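Local coordinates for glycoside hydrolase family 61 (Trichoderma reesei QM6a, PDB 5O2X), which probably cleaves cellulose oxidatively at a copper centre, as a lytic polysaccharide monooxygenase of family AA9 (formerly GH61), at residues G72-F77 with T139-I144; P89-L94 with R156-A161; Y93-N98 with L109-I114; N152-H157 with P175-I180. All coordinates share one frame; numbering follows the deposited sequence. Where two conformers were deposited one is given.

Interaction 1: G72-F77 with T139-I144; sequences GDTILF and TWVVKI. With MAN (alpha-D-mannopyranose), chain N.
An antiparallel strand pairing joins strand 74-77 to the edge strand 139-143 of one sheet of the AA9 beta-sandwich, with Ile75 facing Val142 and Phe77 facing Trp140 as hydrogen-bonded pairs. The first pair's bonds are nearly straight, Ile75 N donating to Val142 O at 2.8 Å and 171°. Side chains alternate between two faces. On the inner one, which meets strand 90-96, Phe77 CE2 abuts Val142 CG1 at 3.6 Å, and Ile75 CG2 lies over the rim of one face of the Phe77 ring. Ile75 CD1 touches Ile144 CD1 (3.9 Å) where the two side chains cross. The other face carries Thr74, Leu76 and Val141 under a mannose attached to the protein itself. Thr74 OG1 is hydrogen-bonded to its O6 (2.8 Å) and O4 (2.9 Å). Leu76 CG stands anti to its backbone N (chi1 177°), which sets CD2 3.8 Å from Thr139 CG2. An alanine at Leu76 would probably open a gap beside the Thr139 methyl. The pairing thus sets a largely apolar inner packing of Ile75, Phe77 and Val142, with Trp140 NE1 bonded to Asp115 at its margin, against an outer face where the Thr74 hydroxyl bonds two sugar oxygens and Gly11 N also meets the sugar.

Interaction 2: P89-L94 with R156-A161; sequences PIVDYL and RHEIIA
Asp92 and His157 lie side by side on one face of the antiparallel pair 90-94 and 156-161, and His157 ND1 donates to Asp92 OD1 at 2.8 Å. The oxygen is met on its syn side and sits in the imidazole plane, although the carboxylate and ring planes are turned 29° apart. Ile90 CG2 touches the same ring at CE1 (3.7 Å). On the opposite face, Tyr93 runs alongside Arg156, its CE1 3.4 Å from NH1, with ring and guanidinium planes 73° apart. Arg156 reaches along its own strand, CG anti to the backbone N (chi1 -179°) and the chain extended to NE, and grips Glu158 end-on: NH1 bonds OE1 at 2.8 Å and NH2 bonds OE2 at 2.9 Å, both from above the carboxylate plane. Val91 CG2 packs on Glu158 OE1 at 3.5 Å. Between the two faces, backbone bonds such as Ile160 N to Pro89 O (3.0 Å) fix the register. In the second shell, Ile55 O and Ile54 O take Arg156 NE and NH2, Tyr199 OH bonds both Glu158 OE1 and Tyr93 OH, and Asn173 ND2 bonds OE2. Phe77 stacks on the His157 ring, whose NE2 is hydrogen-bonded to Trp79 NE1. A leucine in place of Arg156 would probably leave the buried Glu158 carboxylate without its counter-charge and the carbonyls of Ile54 and Ile55 without a donor. The contact therefore buries polar groups on both faces of the sheet, each tied into a network: a salt bridge on one, a carboxylate-imidazole bond on the other.

Interaction 3: Y93-N98 with L109-I114; sequences YLANCN and LEFFKI
Consecutive strands 90-96 and 110-121 of the larger sheet pair antiparallel here, held by Leu94 and Phe112, which exchange two backbone bonds (Phe112 N to Leu94 O, 2.8 Å). Phe112 CG lies between its backbone N and carbonyl carbon (chi1 54°), folding the ring back so that one face covers the partner strand: Leu94 O sits over the rim, and Leu94 CB makes a CH-pi contact 4.0 Å from the ring centroid. On the other side of the sheet, Ala95 CB forms a matching CH-pi contact over a face of Phe111, 3.9 Å from its centroid, and also packs on Leu109 CB. Lys113 lays CG over one face of the Tyr93 ring and brings CE within 3.4 Å of Tyr93 OH, a hydroxyl that is bonded to Tyr199 OH, while NZ continues to the carbonyls of Pro220 and Pro222. Toward Asn96 and Glu110 water replaces direct bonding. One molecule accepts from Asn96 N (2.9 Å) and donates to Glu110 O; a second accepts from Glu110 N and donates to Asn96 O (2.7 Å). Beyond, Asn96 OD1 accepts from Asn98 N in an Asx turn leading into a loop braced by the Cys97-Cys101 disulfide. Past Leu94 and Phe112 the strands part, and water bridges satisfy the backbone groups of Asn96 and Glu110.

Interaction 4: N152-H157 with P175-I180; sequences NYVLRH and PQCFNI
Strands 152-157 and 175-180 run antiparallel at 157° with axes 4.5 Å apart, Leu155 opposite Phe178, forming part of the hairpin of strands 151-161 and 172-183. Three hydrogen-bonded pairs, Tyr153 with Ile180, Leu155 with Phe178 and His157 with Gln176, supply six backbone bonds, among them Leu155 N to Phe178 O at 2.8 Å. On one face, Pro175 CB rests over the Arg156 guanidinium, which a salt bridge to Glu158 holds, offset toward its rim and 3.5 Å from NH2. Cys177, disulfide-bonded to Cys56, turns its SG to Arg156 CG (4.0 Å), and its CB meets Val154 CG1 at 3.8 Å. Val154 CG2 touches Asn179 OD1, which accepts from Trp34 NE1. On the other face, Ile180 CG1 sits between its backbone N and carbonyl carbon (chi1 66°), which tucks it 3.5 Å from Tyr153 O. Leu155 and Phe178 project on this same side, Leu155 touching Ile75 and Phe77, Phe178 touching Ile4 and Ile7. Gln176 NE2 donates to Pro175 O at 2.9 Å, while OE1 is bonded to Ile4 N. One face, with Leu155, Phe178 and Ile180, is thus mainly apolar and packs on the other sheet, with His157 and Gln176 at its end; the other sets Pro175, next to the copper ligand Tyr174, against the Arg156 cation beside the disulfide.

In the fold
From the N terminus, strand 74-80 is the first to enter, and interaction 1 closes its loop only when the chain returns as the edge strand 139-143. Within that loop, 90-96 pairs with 110-121 in interaction 3, a short local closure. Interaction 2 starts from the same strand 90-96 but ends on 151-161, so it crosses interaction 1 and shares Tyr93 and Leu94 with interaction 3. Interaction 4 follows interaction 1 in series, closing the hairpin to 172-183 from the strand where interaction 2 ends. Interactions 2, 3 and 4 thus line up neighbouring strands of one sheet; interaction 1 belongs to the other, which packs on it through Phe77, Trp140 and Ile75.

Interaction 1: G72-F77 with T139-I144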
# COMPACT_ATOMS: atom_id res chain seq x y z
N GLY A 72 -4.72 16.52 -1.51
CA GLY A 72 -4.39 16.80 -2.89
C GLY A 72 -2.94 16.46 -3.26
O GLY A 72 -2.64 16.37 -4.43
N ASP A 73 -2.08 16.27 -2.27
CA ASP A 73 -0.68 15.93 -2.54
C ASP A 73 -0.59 14.53 -3.14
O ASP A 73 -1.43 13.66 -2.88
CB ASP A 73 0.14 15.93 -1.20
CG ASP A 73 0.42 17.29 -0.62
OD1 ASP A 73 0.11 18.29 -1.30
OD2 ASP A 73 1.00 17.34 0.52
N THR A 74 0.45 14.33 -3.96
CA THR A 74 0.71 13.00 -4.48
C THR A 74 1.90 12.39 -3.74
O THR A 74 2.82 13.06 -3.29
CB THR A 74 0.91 12.89 -5.97
OG1 THR A 74 2.17 13.38 -6.32
CG2 THR A 74 -0.26 13.42 -6.75
N ILE A 75 1.80 11.08 -3.57
CA ILE A 75 2.82 10.29 -2.86
C ILE A 75 3.31 9.21 -3.82
O ILE A 75 2.52 8.44 -4.37
CB ILE A 75 2.22 9.65 -1.60
CG1 ILE A 75 1.70 10.76 -0.66
CG2 ILE A 75 3.29 8.78 -0.92
CD1 ILE A 75 1.13 10.26 0.64
N LEU A 76 4.61 9.20 -4.02
CA LEU A 76 5.31 8.20 -4.82
C LEU A 76 5.91 7.17 -3.89
O LEU A 76 6.61 7.50 -2.92
CB LEU A 76 6.39 8.91 -5.67
CG LEU A 76 7.26 7.97 -6.52
CD1 LEU A 76 7.66 8.67 -7.76
CD2 LEU A 76 8.49 7.48 -5.72
N PHE A 77 5.63 5.89 -4.19
CA PHE A 77 6.19 4.75 -3.47
C PHE A 77 7.32 4.16 -4.30
O PHE A 77 7.12 3.87 -5.48
CB PHE A 77 5.15 3.68 -3.26
CG PHE A 77 3.93 4.13 -2.51
CD1 PHE A 77 3.91 4.23 -1.13
CD2 PHE A 77 2.80 4.47 -3.23
CE1 PHE A 77 2.77 4.66 -0.49
CE2 PHE A 77 1.65 4.86 -2.62
CZ PHE A 77 1.62 4.96 -1.25
N THR A 139 8.01 2.36 -9.30
CA THR A 139 7.27 3.32 -8.52
C THR A 139 5.79 3.21 -8.80
O THR A 139 5.34 2.75 -9.86
CB THR A 139 7.74 4.76 -8.72
OG1 THR A 139 7.45 5.22 -10.05
CG2 THR A 139 9.22 4.91 -8.42
N TRP A 140 5.01 3.73 -7.83
CA TRP A 140 3.55 3.90 -7.96
C TRP A 140 3.23 5.23 -7.35
O TRP A 140 3.80 5.59 -6.30
CB TRP A 140 2.79 2.79 -7.24
CG TRP A 140 1.32 2.81 -7.52
CD1 TRP A 140 0.31 3.28 -6.71
CD2 TRP A 140 0.69 2.41 -8.74
NE1 TRP A 140 -0.89 3.16 -7.33
CE2 TRP A 140 -0.71 2.64 -8.58
CE3 TRP A 140 1.16 1.87 -9.94
CZ2 TRP A 140 -1.64 2.34 -9.59
CZ3 TRP A 140 0.25 1.56 -10.91
CH2 TRP A 140 -1.12 1.81 -10.76
N VAL A 141 2.28 5.98 -7.95
CA VAL A 141 1.84 7.28 -7.46
C VAL A 141 0.39 7.20 -7.04
O VAL A 141 -0.45 6.74 -7.81
CB VAL A 141 2.01 8.36 -8.55
CG1 VAL A 141 1.49 9.71 -8.07
CG2 VAL A 141 3.49 8.45 -8.92
N VAL A 142 0.09 7.68 -5.81
CA VAL A 142 -1.30 7.84 -5.33
C VAL A 142 -1.50 9.29 -4.97
O VAL A 142 -0.60 9.96 -4.50
CB VAL A 142 -1.59 6.85 -4.15
CG1 VAL A 142 -0.91 7.31 -2.87
CG2 VAL A 142 -3.09 6.64 -3.95
N LYS A 143 -2.74 9.75 -5.13
CA LYS A 143 -3.12 11.09 -4.73
C LYS A 143 -3.99 11.06 -3.48
O LYS A 143 -5.00 10.34 -3.44
CB LYS A 143 -3.83 11.79 -5.88
CG LYS A 143 -4.35 13.17 -5.49
CD LYS A 143 -4.89 13.94 -6.69
CE LYS A 143 -5.87 15.04 -6.28
NZ LYS A 143 -6.52 15.71 -7.45
N ILE A 144 -3.60 11.83 -2.47
CA ILE A 144 -4.47 11.99 -1.31
C ILE A 144 -5.67 12.87 -1.76
O ILE A 144 -5.47 13.95 -2.31
CB ILE A 144 -3.72 12.66 -0.17
CG1 ILE A 144 -2.51 11.82 0.23
CG2 ILE A 144 -4.65 12.91 0.99
CD1 ILE A 144 -2.78 10.39 0.61
C1 MAN N . 7.29 14.09 -8.64
C2 MAN N . 7.24 14.35 -7.14
C3 MAN N . 6.58 13.15 -6.42
C4 MAN N . 5.21 12.90 -7.03
C5 MAN N . 5.39 12.65 -8.52
C6 MAN N . 4.09 12.46 -9.25
O2 MAN N . 6.51 15.52 -6.85
O3 MAN N . 6.50 13.42 -5.03
O4 MAN N . 4.63 11.77 -6.39
O5 MAN N . 6.02 13.75 -9.15
O6 MAN N . 3.18 13.55 -8.95

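Interaction 2: P89-L94 with R156-A161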
# COMPACT_ATOMS: atom_id res chain seq x y z
N PRO A 89 -2.26 -6.75 -9.31
CA PRO A 89 -2.85 -5.43 -9.07
C PRO A 89 -2.13 -4.66 -7.96
O PRO A 89 -1.35 -5.21 -7.17
CB PRO A 89 -4.27 -5.80 -8.59
CG PRO A 89 -4.07 -7.09 -7.85
CD PRO A 89 -3.05 -7.83 -8.71
N ILE A 90 -2.45 -3.36 -7.92
CA ILE A 90 -1.92 -2.45 -6.91
C ILE A 90 -3.11 -1.67 -6.35
O ILE A 90 -3.96 -1.18 -7.12
CB ILE A 90 -0.86 -1.50 -7.50
CG1 ILE A 90 0.35 -2.32 -7.95
CG2 ILE A 90 -0.45 -0.44 -6.48
CD1 ILE A 90 1.40 -1.54 -8.70
N VAL A 91 -3.17 -1.57 -5.01
CA VAL A 91 -4.25 -0.85 -4.34
C VAL A 91 -3.67 -0.01 -3.23
O VAL A 91 -2.59 -0.28 -2.68
CB VAL A 91 -5.30 -1.85 -3.76
CG1 VAL A 91 -6.09 -2.53 -4.87
CG2 VAL A 91 -4.68 -2.86 -2.81
N ASP A 92 -4.44 1.02 -2.86
CA ASP A 92 -4.07 1.89 -1.74
C ASP A 92 -5.29 2.20 -0.91
O ASP A 92 -6.38 2.45 -1.46
CB ASP A 92 -3.48 3.24 -2.21
CG ASP A 92 -2.13 3.03 -2.86
OD1 ASP A 92 -1.10 3.06 -2.16
OD2 ASP A 92 -2.08 2.83 -4.12
N TYR A 93 -5.09 2.22 0.40
CA TYR A 93 -6.14 2.52 1.36
C TYR A 93 -5.64 3.56 2.35
O TYR A 93 -4.44 3.71 2.60
CB TYR A 93 -6.50 1.28 2.20
CG TYR A 93 -6.95 0.07 1.43
CD1 TYR A 93 -6.03 -0.83 0.90
CD2 TYR A 93 -8.29 -0.21 1.28
CE1 TYR A 93 -6.42 -1.97 0.24
CE2 TYR A 93 -8.70 -1.38 0.63
CZ TYR A 93 -7.78 -2.24 0.10
OH TYR A 93 -8.22 -3.38 -0.52
N LEU A 94 -6.62 4.25 2.96
CA LEU A 94 -6.37 5.06 4.15
C LEU A 94 -7.25 4.55 5.28
O LEU A 94 -8.37 4.08 5.03
CB LEU A 94 -6.68 6.53 3.92
CG LEU A 94 -5.79 7.25 2.92
CD1 LEU A 94 -6.32 8.62 2.60
CD2 LEU A 94 -4.37 7.39 3.42
N ARG A 156 -2.06 2.50 3.60
CA ARG A 156 -1.74 1.10 3.37
C ARG A 156 -1.68 0.89 1.87
O ARG A 156 -2.69 0.85 1.19
CB ARG A 156 -2.79 0.20 4.02
CG ARG A 156 -2.56 -1.29 3.87
CD ARG A 156 -3.73 -2.09 4.42
NE ARG A 156 -3.56 -3.54 4.33
CZ ARG A 156 -3.68 -4.25 3.22
NH1 ARG A 156 -4.07 -3.66 2.10
NH2 ARG A 156 -3.40 -5.54 3.21
N HIS A 157 -0.43 0.77 1.37
CA HIS A 157 -0.15 0.52 -0.05
C HIS A 157 0.12 -0.96 -0.24
O HIS A 157 0.74 -1.58 0.63
CB HIS A 157 1.09 1.35 -0.41
CG HIS A 157 1.62 1.08 -1.77
ND1 HIS A 157 1.04 1.47 -2.94
CD2 HIS A 157 2.73 0.39 -2.17
CE1 HIS A 157 1.77 1.07 -3.97
NE2 HIS A 157 2.81 0.42 -3.53
N GLU A 158 -0.32 -1.56 -1.33
CA GLU A 158 -0.17 -3.00 -1.45
C GLU A 158 -0.07 -3.40 -2.91
O GLU A 158 -0.88 -3.00 -3.75
CB GLU A 158 -1.39 -3.66 -0.82
CG GLU A 158 -1.41 -5.18 -0.81
CD GLU A 158 -2.64 -5.70 -0.11
OE1 GLU A 158 -3.72 -5.07 -0.29
OE2 GLU A 158 -2.54 -6.68 0.66
N ILE A 159 0.90 -4.28 -3.20
CA ILE A 159 0.95 -5.04 -4.44
C ILE A 159 0.47 -6.45 -4.11
O ILE A 159 0.82 -7.00 -3.06
CB ILE A 159 2.39 -5.14 -5.02
CG1 ILE A 159 3.03 -3.77 -5.23
CG2 ILE A 159 2.36 -5.91 -6.33
CD1 ILE A 159 4.47 -3.85 -5.65
N ILE A 160 -0.34 -7.03 -5.00
CA ILE A 160 -0.70 -8.45 -4.87
C ILE A 160 -0.06 -9.14 -6.08
O ILE A 160 -0.09 -8.63 -7.23
CB ILE A 160 -2.21 -8.64 -4.83
CG1 ILE A 160 -2.84 -7.80 -3.70
CG2 ILE A 160 -2.53 -10.13 -4.63
CD1 ILE A 160 -4.32 -7.85 -3.64
N ALA A 161 0.63 -10.25 -5.85
CA ALA A 161 1.21 -11.04 -6.90
C ALA A 161 0.34 -12.26 -7.16
O ALA A 161 -0.03 -12.98 -6.22
CB ALA A 161 2.60 -11.48 -6.54

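Interaction 3: Y93-N98 with L109-I114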
# COMPACT_ATOMS: atom_id res chain seq x y z
N TYR A 93 -5.09 2.22 0.40
CA TYR A 93 -6.14 2.52 1.36
C TYR A 93 -5.64 3.56 2.35
O TYR A 93 -4.44 3.71 2.60
CB TYR A 93 -6.50 1.28 2.20
CG TYR A 93 -6.95 0.07 1.43
CD1 TYR A 93 -6.03 -0.83 0.90
CD2 TYR A 93 -8.29 -0.21 1.28
CE1 TYR A 93 -6.42 -1.97 0.24
CE2 TYR A 93 -8.70 -1.38 0.63
CZ TYR A 93 -7.78 -2.24 0.10
OH TYR A 93 -8.22 -3.38 -0.52
N LEU A 94 -6.62 4.25 2.96
CA LEU A 94 -6.37 5.06 4.15
C LEU A 94 -7.25 4.55 5.28
O LEU A 94 -8.37 4.08 5.03
CB LEU A 94 -6.68 6.53 3.92
CG LEU A 94 -5.79 7.25 2.92
CD1 LEU A 94 -6.32 8.62 2.60
CD2 LEU A 94 -4.37 7.39 3.42
N ALA A 95 -6.80 4.72 6.52
CA ALA A 95 -7.64 4.46 7.68
C ALA A 95 -7.37 5.55 8.69
O ALA A 95 -6.22 5.84 9.02
CB ALA A 95 -7.36 3.11 8.34
N ASN A 96 -8.44 6.16 9.22
CA ASN A 96 -8.28 7.19 10.22
C ASN A 96 -7.75 6.59 11.53
O ASN A 96 -8.24 5.56 12.01
CB ASN A 96 -9.64 7.85 10.45
CG ASN A 96 -9.51 9.24 11.05
OD1 ASN A 96 -8.84 9.44 12.07
ND2 ASN A 96 -10.13 10.22 10.38
N CYS A 97 -6.75 7.24 12.11
CA CYS A 97 -6.17 6.77 13.37
C CYS A 97 -6.94 7.24 14.59
O CYS A 97 -6.68 6.78 15.71
CB CYS A 97 -4.73 7.27 13.50
SG CYS A 97 -3.75 6.44 12.20
N ASN A 98 -7.88 8.17 14.39
CA ASN A 98 -8.72 8.71 15.46
C ASN A 98 -7.86 9.13 16.65
O ASN A 98 -8.18 8.84 17.79
CB ASN A 98 -9.83 7.75 15.84
CG ASN A 98 -10.75 7.45 14.66
OD1 ASN A 98 -11.35 8.36 14.11
ND2 ASN A 98 -10.78 6.22 14.25
N LEU A 109 -8.23 -0.35 12.78
CA LEU A 109 -8.20 0.53 11.62
C LEU A 109 -9.23 0.07 10.59
O LEU A 109 -9.30 -1.11 10.24
CB LEU A 109 -6.80 0.52 10.98
CG LEU A 109 -5.70 1.17 11.81
CD1 LEU A 109 -4.35 0.85 11.23
CD2 LEU A 109 -5.90 2.68 11.89
N GLU A 110 -10.01 1.03 10.09
CA GLU A 110 -11.04 0.75 9.09
C GLU A 110 -10.63 1.44 7.79
O GLU A 110 -10.69 2.68 7.64
CB GLU A 110 -12.40 1.18 9.60
CG GLU A 110 -12.83 0.37 10.82
CD GLU A 110 -14.10 0.84 11.44
OE1 GLU A 110 -14.77 1.71 10.87
OE2 GLU A 110 -14.43 0.32 12.53
N PHE A 111 -10.20 0.62 6.84
CA PHE A 111 -9.57 1.07 5.62
C PHE A 111 -10.60 1.36 4.54
O PHE A 111 -11.46 0.53 4.24
CB PHE A 111 -8.63 -0.01 5.10
CG PHE A 111 -7.45 -0.23 5.99
CD1 PHE A 111 -6.36 0.63 5.95
CD2 PHE A 111 -7.44 -1.27 6.92
CE1 PHE A 111 -5.27 0.47 6.80
CE2 PHE A 111 -6.36 -1.42 7.78
CZ PHE A 111 -5.27 -0.57 7.71
N PHE A 112 -10.47 2.54 3.91
CA PHE A 112 -11.22 2.87 2.70
C PHE A 112 -10.22 2.96 1.54
O PHE A 112 -9.10 3.43 1.69
CB PHE A 112 -12.07 4.15 2.86
CG PHE A 112 -11.32 5.38 3.33
CD1 PHE A 112 -11.21 5.66 4.71
CD2 PHE A 112 -10.79 6.28 2.44
CE1 PHE A 112 -10.57 6.78 5.13
CE2 PHE A 112 -10.17 7.42 2.88
CZ PHE A 112 -10.05 7.69 4.23
N LYS A 113 -10.67 2.46 0.38
CA LYS A 113 -9.78 2.34 -0.78
C LYS A 113 -9.75 3.63 -1.57
O LYS A 113 -10.81 4.12 -2.02
CB LYS A 113 -10.26 1.18 -1.65
CG LYS A 113 -9.30 0.87 -2.79
CD LYS A 113 -9.78 -0.22 -3.72
CE LYS A 113 -9.59 -1.62 -3.15
NZ LYS A 113 -10.37 -2.61 -3.94
N ILE A 114 -8.57 4.18 -1.75
CA ILE A 114 -8.41 5.41 -2.53
C ILE A 114 -7.88 5.21 -3.95
O ILE A 114 -8.05 6.12 -4.75
CB ILE A 114 -7.57 6.48 -1.77
CG1 ILE A 114 -6.14 6.06 -1.51
CG2 ILE A 114 -8.31 6.89 -0.50
CD1 ILE A 114 -5.25 7.21 -1.05
O HOH W 1 -11.07 5.15 8.73
O HOH W 2 -10.05 3.64 11.33

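Interaction 4: N152-H157 with P175-I180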
# COMPACT_ATOMS: atom_id res chain seq x y z
N ASN A 152 -5.21 12.22 11.10
CA ASN A 152 -4.06 11.33 11.00
C ASN A 152 -4.56 10.01 10.43
O ASN A 152 -5.59 9.48 10.88
CB ASN A 152 -3.48 11.14 12.38
CG ASN A 152 -3.01 12.43 12.96
OD1 ASN A 152 -2.38 13.23 12.28
ND2 ASN A 152 -3.27 12.61 14.22
N TYR A 153 -3.83 9.48 9.44
CA TYR A 153 -4.24 8.29 8.75
C TYR A 153 -3.07 7.34 8.54
O TYR A 153 -1.95 7.78 8.26
CB TYR A 153 -4.78 8.60 7.35
CG TYR A 153 -6.00 9.51 7.33
CD1 TYR A 153 -5.88 10.90 7.36
CD2 TYR A 153 -7.29 8.99 7.23
CE1 TYR A 153 -7.00 11.75 7.37
CE2 TYR A 153 -8.41 9.82 7.23
CZ TYR A 153 -8.24 11.20 7.26
OH TYR A 153 -9.38 11.99 7.25
N VAL A 154 -3.36 6.04 8.61
CA VAL A 154 -2.44 5.04 8.08
C VAL A 154 -2.77 4.89 6.59
O VAL A 154 -3.92 4.62 6.21
CB VAL A 154 -2.57 3.71 8.80
CG1 VAL A 154 -1.74 2.63 8.11
CG2 VAL A 154 -2.08 3.85 10.24
N LEU A 155 -1.72 5.03 5.78
CA LEU A 155 -1.75 4.80 4.34
C LEU A 155 -1.22 3.37 4.13
O LEU A 155 -0.07 3.09 4.48
CB LEU A 155 -0.89 5.84 3.65
CG LEU A 155 -0.51 5.67 2.21
CD1 LEU A 155 -1.72 5.63 1.36
CD2 LEU A 155 0.45 6.78 1.79
N ARG A 156 -2.06 2.50 3.60
CA ARG A 156 -1.74 1.10 3.37
C ARG A 156 -1.68 0.89 1.87
O ARG A 156 -2.69 0.85 1.19
CB ARG A 156 -2.79 0.20 4.02
CG ARG A 156 -2.56 -1.29 3.87
CD ARG A 156 -3.73 -2.09 4.42
NE ARG A 156 -3.56 -3.54 4.33
CZ ARG A 156 -3.68 -4.25 3.22
NH1 ARG A 156 -4.07 -3.66 2.10
NH2 ARG A 156 -3.40 -5.54 3.21
N HIS A 157 -0.43 0.77 1.37
CA HIS A 157 -0.15 0.52 -0.05
C HIS A 157 0.12 -0.96 -0.24
O HIS A 157 0.74 -1.58 0.63
CB HIS A 157 1.09 1.35 -0.41
CG HIS A 157 1.62 1.08 -1.77
ND1 HIS A 157 1.04 1.47 -2.94
CD2 HIS A 157 2.73 0.39 -2.17
CE1 HIS A 157 1.77 1.07 -3.97
NE2 HIS A 157 2.81 0.42 -3.53
N PRO A 175 1.58 -5.80 1.68
CA PRO A 175 1.14 -4.50 2.25
C PRO A 175 2.30 -3.77 2.90
O PRO A 175 3.20 -4.38 3.50
CB PRO A 175 0.09 -4.93 3.30
CG PRO A 175 0.56 -6.31 3.72
CD PRO A 175 1.07 -6.94 2.45
N GLN A 176 2.21 -2.44 2.83
CA GLN A 176 3.21 -1.53 3.41
C GLN A 176 2.43 -0.33 3.98
O GLN A 176 1.73 0.35 3.23
CB GLN A 176 4.18 -1.06 2.33
CG GLN A 176 4.99 -2.16 1.65
CD GLN A 176 6.18 -2.57 2.46
OE1 GLN A 176 7.30 -2.07 2.24
NE2 GLN A 176 5.98 -3.46 3.42
N CYS A 177 2.56 -0.12 5.28
CA CYS A 177 1.84 0.96 5.95
C CYS A 177 2.74 2.13 6.30
O CYS A 177 3.93 1.96 6.66
CB CYS A 177 1.23 0.45 7.26
SG CYS A 177 -0.15 -0.68 6.94
N PHE A 178 2.16 3.33 6.25
CA PHE A 178 2.83 4.58 6.51
C PHE A 178 1.91 5.50 7.32
O PHE A 178 0.70 5.48 7.12
CB PHE A 178 3.16 5.32 5.20
CG PHE A 178 4.01 4.48 4.28
CD1 PHE A 178 5.40 4.47 4.43
CD2 PHE A 178 3.44 3.62 3.36
CE1 PHE A 178 6.18 3.60 3.70
CE2 PHE A 178 4.24 2.76 2.61
CZ PHE A 178 5.59 2.77 2.79
N ASN A 179 2.50 6.31 8.20
CA ASN A 179 1.71 7.30 8.94
C ASN A 179 1.76 8.66 8.25
O ASN A 179 2.85 9.20 8.02
CB ASN A 179 2.28 7.50 10.35
CG ASN A 179 2.11 6.32 11.25
OD1 ASN A 179 1.35 5.38 11.00
ND2 ASN A 179 2.81 6.42 12.39
N ILE A 180 0.58 9.22 7.99
CA ILE A 180 0.48 10.57 7.47
C ILE A 180 -0.43 11.43 8.37
O ILE A 180 -1.35 10.92 9.02
CB ILE A 180 0.04 10.60 5.98
CG1 ILE A 180 -1.37 10.11 5.77
CG2 ILE A 180 1.03 9.87 5.13
CD1 ILE A 180 -1.90 10.26 4.36